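GphF Dehydratase 1 (Archangium violaceum, PDB 6MBF) probably dehydrates and isomerises polyketide intermediates, acting as a dehydratase domain in the synthase that makes gephyronic acid. Local coordinates at residues R177-E189 and H199-L213. Numbering follows the deposited sequence. Where two conformers were deposited one is given.
Sequences REAIGHVCLQGEE and HPALLDACFQCVFAL
Val183 lies on helix 200-213 with both methyls. Its CB faces Ala205 CB at 4.0 Å. CG1 leans on the same alanine methyl. With chi1 at -44°, CG1 sits opposite the carbonyl carbon and CG2 is left to point at Leu202. There it meets Leu202 CG at 3.8 Å, the two side chains crossing at about a right angle, and also reaches Cys206 SG.

Leu185 continues this apolar seam past the end of the strand. Its CD2 packs on Ala201 CB at 3.8 Å and over the first turn of the helix near Leu202 N. Its CD1 rests against His199 CB, also at 3.8 Å.

His199 is the N-cap of the helix. With CG anti to the backbone N (chi1 -158°), the ring folds back so that ND1 accepts from Ala201 N at 3.0 Å. NE2 is hydrogen-bonded to Glu192, so both ring nitrogens are engaged. Glu189 packs its CG against His199 CE1 at 3.6 Å, while its carboxylate turns to a salt bridge with Arg165. With an alanine here in place of His199, Ala201 N would probably lose its cap and Glu192 its partner, and a gap would open where the ring meets Glu189 CG.

At the far end, Leu213 CD1 touches Ala179 CB at 3.6 Å. Between these ends, Cys209 SG faces Gly181 CA, where the strand has no side chain toward the helix.

Strand 178-184 and the helix run nearly antiparallel, at 158°, with axes 8.4 Å apart. This is the hot dog arrangement, a long helix wrapped by an antiparallel sheet. Strands 169-175 and 241-248 flank strand 178-184 and also touch the helix, while helix 52-65 packs on Leu203 and Phe207.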
loop_
_atom_site.group_PDB
_atom_site.type_symbol
_atom_site.label_atom_id
_atom_site.label_comp_id
_atom_site.label_asym_id
_atom_site.label_seq_id
_atom_site.Cartn_x
_atom_site.Cartn_y
_atom_site.Cartn_z
ATOM N N ARG A 177 3.705 21.460 5.324
ATOM C CA ARG A 177 3.901 20.138 4.740
ATOM C C ARG A 177 3.130 19.052 5.482
ATOM O O ARG A 177 3.440 17.863 5.318
ATOM C CB ARG A 177 5.390 19.771 4.718
ATOM C CG ARG A 177 6.276 20.673 3.889
ATOM C CD ARG A 177 7.634 20.022 3.670
ATOM N NE ARG A 177 8.369 19.825 4.914
ATOM C CZ ARG A 177 9.129 20.757 5.487
ATOM N NH1 ARG A 177 9.258 21.956 4.920
ATOM N NH2 ARG A 177 9.764 20.490 6.619
ATOM N N GLU A 178 2.145 19.430 6.290
ATOM C CA GLU A 178 1.317 18.487 7.021
ATOM C C GLU A 178 -0.122 18.552 6.536
ATOM O O GLU A 178 -0.580 19.558 5.980
ATOM C CB GLU A 178 1.374 18.761 8.528
ATOM C CG GLU A 178 2.769 18.625 9.100
ATOM C CD GLU A 178 2.797 18.648 10.622
ATOM O OE1 GLU A 178 1.745 18.379 11.248
ATOM O OE2 GLU A 178 3.882 18.931 11.187
ATOM N N ALA A 179 -0.839 17.449 6.743
ATOM C CA ALA A 179 -2.234 17.393 6.341
ATOM C C ALA A 179 -2.970 16.403 7.223
ATOM O O ALA A 179 -2.376 15.495 7.808
ATOM C CB ALA A 179 -2.390 17.002 4.868
ATOM N N ILE A 180 -4.284 16.587 7.305
ATOM C CA ILE A 180 -5.180 15.588 7.868
ATOM C C ILE A 180 -6.232 15.268 6.820
ATOM O O ILE A 180 -6.848 16.176 6.245
ATOM C CB ILE A 180 -5.829 16.053 9.180
ATOM C CG1 ILE A 180 -4.770 16.136 10.274
ATOM C CG2 ILE A 180 -6.942 15.092 9.587
ATOM C CD1 ILE A 180 -5.298 16.737 11.512
ATOM N N GLY A 181 -6.398 13.984 6.544
ATOM C CA GLY A 181 -7.364 13.524 5.574
ATOM C C GLY A 181 -8.344 12.588 6.247
ATOM O O GLY A 181 -8.026 11.944 7.249
ATOM N N HIS A 182 -9.551 12.547 5.707
ATOM C CA HIS A 182 -10.578 11.596 6.105
ATOM C C HIS A 182 -10.799 10.670 4.917
ATOM O O HIS A 182 -11.162 11.138 3.832
ATOM C CB HIS A 182 -11.862 12.335 6.493
ATOM C CG HIS A 182 -13.027 11.435 6.765
ATOM N ND1 HIS A 182 -14.333 11.830 6.569
ATOM C CD2 HIS A 182 -13.083 10.159 7.217
ATOM C CE1 HIS A 182 -15.144 10.840 6.895
ATOM N NE2 HIS A 182 -14.411 9.817 7.297
ATOM N N VAL A 183 -10.527 9.373 5.101
ATOM C CA VAL A 183 -10.679 8.387 4.039
ATOM C C VAL A 183 -11.700 7.354 4.484
ATOM O O VAL A 183 -11.736 6.950 5.654
ATOM C CB VAL A 183 -9.351 7.699 3.619
ATOM C CG1 VAL A 183 -8.221 8.688 3.482
ATOM C CG2 VAL A 183 -8.984 6.556 4.516
ATOM N N CYS A 184 -12.538 6.934 3.544
ATOM C CA CYS A 184 -13.622 6.017 3.851
ATOM C C CYS A 184 -13.867 5.123 2.649
ATOM O O CYS A 184 -14.015 5.613 1.524
ATOM C CB CYS A 184 -14.888 6.791 4.220
ATOM S SG CYS A 184 -16.201 5.766 4.878
ATOM N N LEU A 185 -13.889 3.816 2.885
ATOM C CA LEU A 185 -14.209 2.888 1.813
ATOM C C LEU A 185 -15.696 2.927 1.509
ATOM O O LEU A 185 -16.522 3.247 2.365
ATOM C CB LEU A 185 -13.802 1.470 2.185
ATOM C CG LEU A 185 -12.310 1.255 2.437
ATOM C CD1 LEU A 185 -12.078 -0.155 2.884
ATOM C CD2 LEU A 185 -11.479 1.587 1.201
ATOM N N GLN A 186 -16.039 2.613 0.265
ATOM C CA GLN A 186 -17.435 2.501 -0.129
ATOM C C GLN A 186 -17.569 1.340 -1.102
ATOM O O GLN A 186 -16.591 0.655 -1.431
ATOM C CB GLN A 186 -17.965 3.808 -0.748
ATOM C CG GLN A 186 -18.054 5.002 0.203
ATOM C CD GLN A 186 -19.023 4.777 1.358
ATOM O OE1 GLN A 186 -19.973 4.002 1.246
ATOM N NE2 GLN A 186 -18.787 5.461 2.471
ATOM N N GLY A 187 -18.797 1.123 -1.561
ATOM C CA GLY A 187 -19.061 0.097 -2.557
ATOM C C GLY A 187 -18.552 -1.269 -2.154
ATOM O O GLY A 187 -18.614 -1.665 -0.983
ATOM N N GLU A 188 -18.022 -1.996 -3.143
ATOM C CA GLU A 188 -17.523 -3.345 -2.904
ATOM C C GLU A 188 -16.348 -3.332 -1.939
ATOM O O GLU A 188 -16.180 -4.258 -1.139
ATOM C CB GLU A 188 -17.101 -3.997 -4.221
ATOM C CG GLU A 188 -18.182 -4.036 -5.295
ATOM C CD GLU A 188 -17.746 -4.813 -6.532
ATOM O OE1 GLU A 188 -18.590 -5.022 -7.429
ATOM O OE2 GLU A 188 -16.564 -5.218 -6.604
ATOM N N GLU A 189 -15.518 -2.290 -2.004
ATOM C CA GLU A 189 -14.315 -2.279 -1.180
ATOM C C GLU A 189 -14.664 -2.174 0.301
ATOM O O GLU A 189 -13.997 -2.784 1.146
ATOM C CB GLU A 189 -13.388 -1.148 -1.635
ATOM C CG GLU A 189 -12.496 -1.522 -2.841
ATOM C CD GLU A 189 -13.256 -1.627 -4.171
ATOM O OE1 GLU A 189 -12.820 -2.395 -5.057
ATOM O OE2 GLU A 189 -14.275 -0.932 -4.333
ATOM N N HIS A 199 -7.132 -2.810 4.094
ATOM C CA HIS A 199 -7.515 -2.819 2.692
ATOM C C HIS A 199 -6.543 -1.975 1.864
ATOM O O HIS A 199 -6.296 -0.809 2.203
ATOM C CB HIS A 199 -8.944 -2.301 2.514
ATOM C CG HIS A 199 -9.574 -2.746 1.234
ATOM N ND1 HIS A 199 -9.009 -2.490 0.003
ATOM C CD2 HIS A 199 -10.705 -3.451 0.991
ATOM C CE1 HIS A 199 -9.763 -3.020 -0.943
ATOM N NE2 HIS A 199 -10.796 -3.614 -0.369
ATOM N N PRO A 200 -5.948 -2.534 0.810
ATOM C CA PRO A 200 -5.072 -1.722 -0.056
ATOM C C PRO A 200 -5.708 -0.426 -0.516
ATOM O O PRO A 200 -5.006 0.587 -0.621
ATOM C CB PRO A 200 -4.785 -2.666 -1.230
ATOM C CG PRO A 200 -4.853 -4.040 -0.608
ATOM C CD PRO A 200 -5.941 -3.958 0.427
ATOM N N ALA A 201 -7.018 -0.425 -0.780
ATOM C CA ALA A 201 -7.677 0.801 -1.223
ATOM C C ALA A 201 -7.614 1.877 -0.150
ATOM O O ALA A 201 -7.478 3.068 -0.459
ATOM C CB ALA A 201 -9.132 0.520 -1.600
ATOM N N LEU A 202 -7.740 1.481 1.119
ATOM C CA LEU A 202 -7.690 2.460 2.198
ATOM C C LEU A 202 -6.280 3.023 2.370
ATOM O O LEU A 202 -6.094 4.240 2.467
ATOM C CB LEU A 202 -8.204 1.829 3.494
ATOM C CG LEU A 202 -8.423 2.781 4.679
ATOM C CD1 LEU A 202 -9.539 2.269 5.556
ATOM C CD2 LEU A 202 -7.155 2.916 5.501
ATOM N N LEU A 203 -5.263 2.159 2.407
ATOM C CA LEU A 203 -3.909 2.678 2.562
ATOM C C LEU A 203 -3.481 3.488 1.342
ATOM O O LEU A 203 -2.843 4.534 1.492
ATOM C CB LEU A 203 -2.928 1.540 2.843
ATOM C CG LEU A 203 -1.515 2.016 3.179
ATOM C CD1 LEU A 203 -1.511 2.919 4.416
ATOM C CD2 LEU A 203 -0.573 0.814 3.359
ATOM N N ASP A 204 -3.858 3.053 0.133
ATOM C CA ASP A 204 -3.589 3.865 -1.054
ATOM C C ASP A 204 -4.219 5.248 -0.942
ATOM O O ASP A 204 -3.606 6.244 -1.342
ATOM C CB ASP A 204 -4.092 3.169 -2.318
ATOM C CG ASP A 204 -4.020 4.073 -3.534
ATOM O OD1 ASP A 204 -2.906 4.281 -4.059
ATOM O OD2 ASP A 204 -5.084 4.583 -3.950
ATOM N N ALA A 205 -5.446 5.329 -0.418
ATOM C CA ALA A 205 -6.078 6.634 -0.228
ATOM C C ALA A 205 -5.250 7.520 0.704
ATOM O O ALA A 205 -5.093 8.722 0.454
ATOM C CB ALA A 205 -7.498 6.453 0.313
ATOM N N CYS A 206 -4.684 6.942 1.765
ATOM C CA CYS A 206 -3.817 7.716 2.648
ATOM C C CYS A 206 -2.569 8.194 1.914
ATOM O O CYS A 206 -2.150 9.346 2.067
ATOM C CB CYS A 206 -3.436 6.887 3.878
ATOM S SG CYS A 206 -4.840 6.442 4.941
ATOM N N PHE A 207 -1.962 7.326 1.106
ATOM C CA PHE A 207 -0.794 7.753 0.345
ATOM C C PHE A 207 -1.171 8.808 -0.688
ATOM O O PHE A 207 -0.383 9.722 -0.954
ATOM C CB PHE A 207 -0.120 6.548 -0.321
ATOM C CG PHE A 207 0.542 5.580 0.650
ATOM C CD1 PHE A 207 0.542 5.805 2.027
ATOM C CD2 PHE A 207 1.155 4.433 0.168
ATOM C CE1 PHE A 207 1.162 4.891 2.910
ATOM C CE2 PHE A 207 1.768 3.527 1.034
ATOM C CZ PHE A 207 1.773 3.751 2.397
ATOM N N GLN A 208 -2.388 8.732 -1.245
ATOM C CA GLN A 208 -2.815 9.754 -2.198
ATOM C C GLN A 208 -2.987 11.123 -1.534
ATOM O O GLN A 208 -2.867 12.153 -2.211
ATOM C CB GLN A 208 -4.106 9.320 -2.901
ATOM C CG GLN A 208 -3.914 8.215 -3.956
ATOM C CD GLN A 208 -5.036 8.220 -4.959
ATOM O OE1 GLN A 208 -5.356 9.267 -5.530
ATOM N NE2 GLN A 208 -5.665 7.063 -5.169
ATOM N N CYS A 209 -3.269 11.164 -0.225
ATOM C CA CYS A 209 -3.229 12.430 0.501
ATOM C C CYS A 209 -1.847 13.067 0.412
ATOM O O CYS A 209 -1.726 14.294 0.286
ATOM C CB CYS A 209 -3.624 12.223 1.964
ATOM S SG CYS A 209 -5.351 11.754 2.234
ATOM N N VAL A 210 -0.788 12.254 0.472
ATOM C CA VAL A 210 0.558 12.794 0.288
ATOM C C VAL A 210 0.711 13.336 -1.125
ATOM O O VAL A 210 1.263 14.429 -1.330
ATOM C CB VAL A 210 1.635 11.735 0.595
ATOM C CG1 VAL A 210 3.034 12.377 0.532
ATOM C CG2 VAL A 210 1.401 11.080 1.940
ATOM N N PHE A 211 0.212 12.587 -2.118
ATOM C CA PHE A 211 0.261 13.042 -3.509
ATOM C C PHE A 211 -0.419 14.394 -3.672
ATOM O O PHE A 211 0.098 15.281 -4.367
ATOM C CB PHE A 211 -0.427 12.030 -4.428
ATOM C CG PHE A 211 0.270 10.700 -4.547
ATOM C CD1 PHE A 211 1.573 10.512 -4.111
ATOM C CD2 PHE A 211 -0.390 9.641 -5.150
ATOM C CE1 PHE A 211 2.192 9.275 -4.266
ATOM C CE2 PHE A 211 0.223 8.404 -5.297
ATOM C CZ PHE A 211 1.513 8.228 -4.855
ATOM N N ALA A 212 -1.595 14.556 -3.059
ATOM C CA ALA A 212 -2.352 15.795 -3.208
ATOM C C ALA A 212 -1.574 16.988 -2.669
ATOM O O ALA A 212 -1.657 18.088 -3.223
ATOM C CB ALA A 212 -3.707 15.668 -2.504
ATOM N N LEU A 213 -0.806 16.797 -1.591
ATOM C CA LEU A 213 0.024 17.888 -1.092
ATOM C C LEU A 213 1.172 18.190 -2.049
ATOM O O LEU A 213 1.413 19.353 -2.398
ATOM C CB LEU A 213 0.550 17.556 0.304
ATOM C CG LEU A 213 -0.202 18.289 1.408
ATOM C CD1 LEU A 213 -1.645 17.788 1.472
ATOM C CD2 LEU A 213 0.508 18.111 2.734
#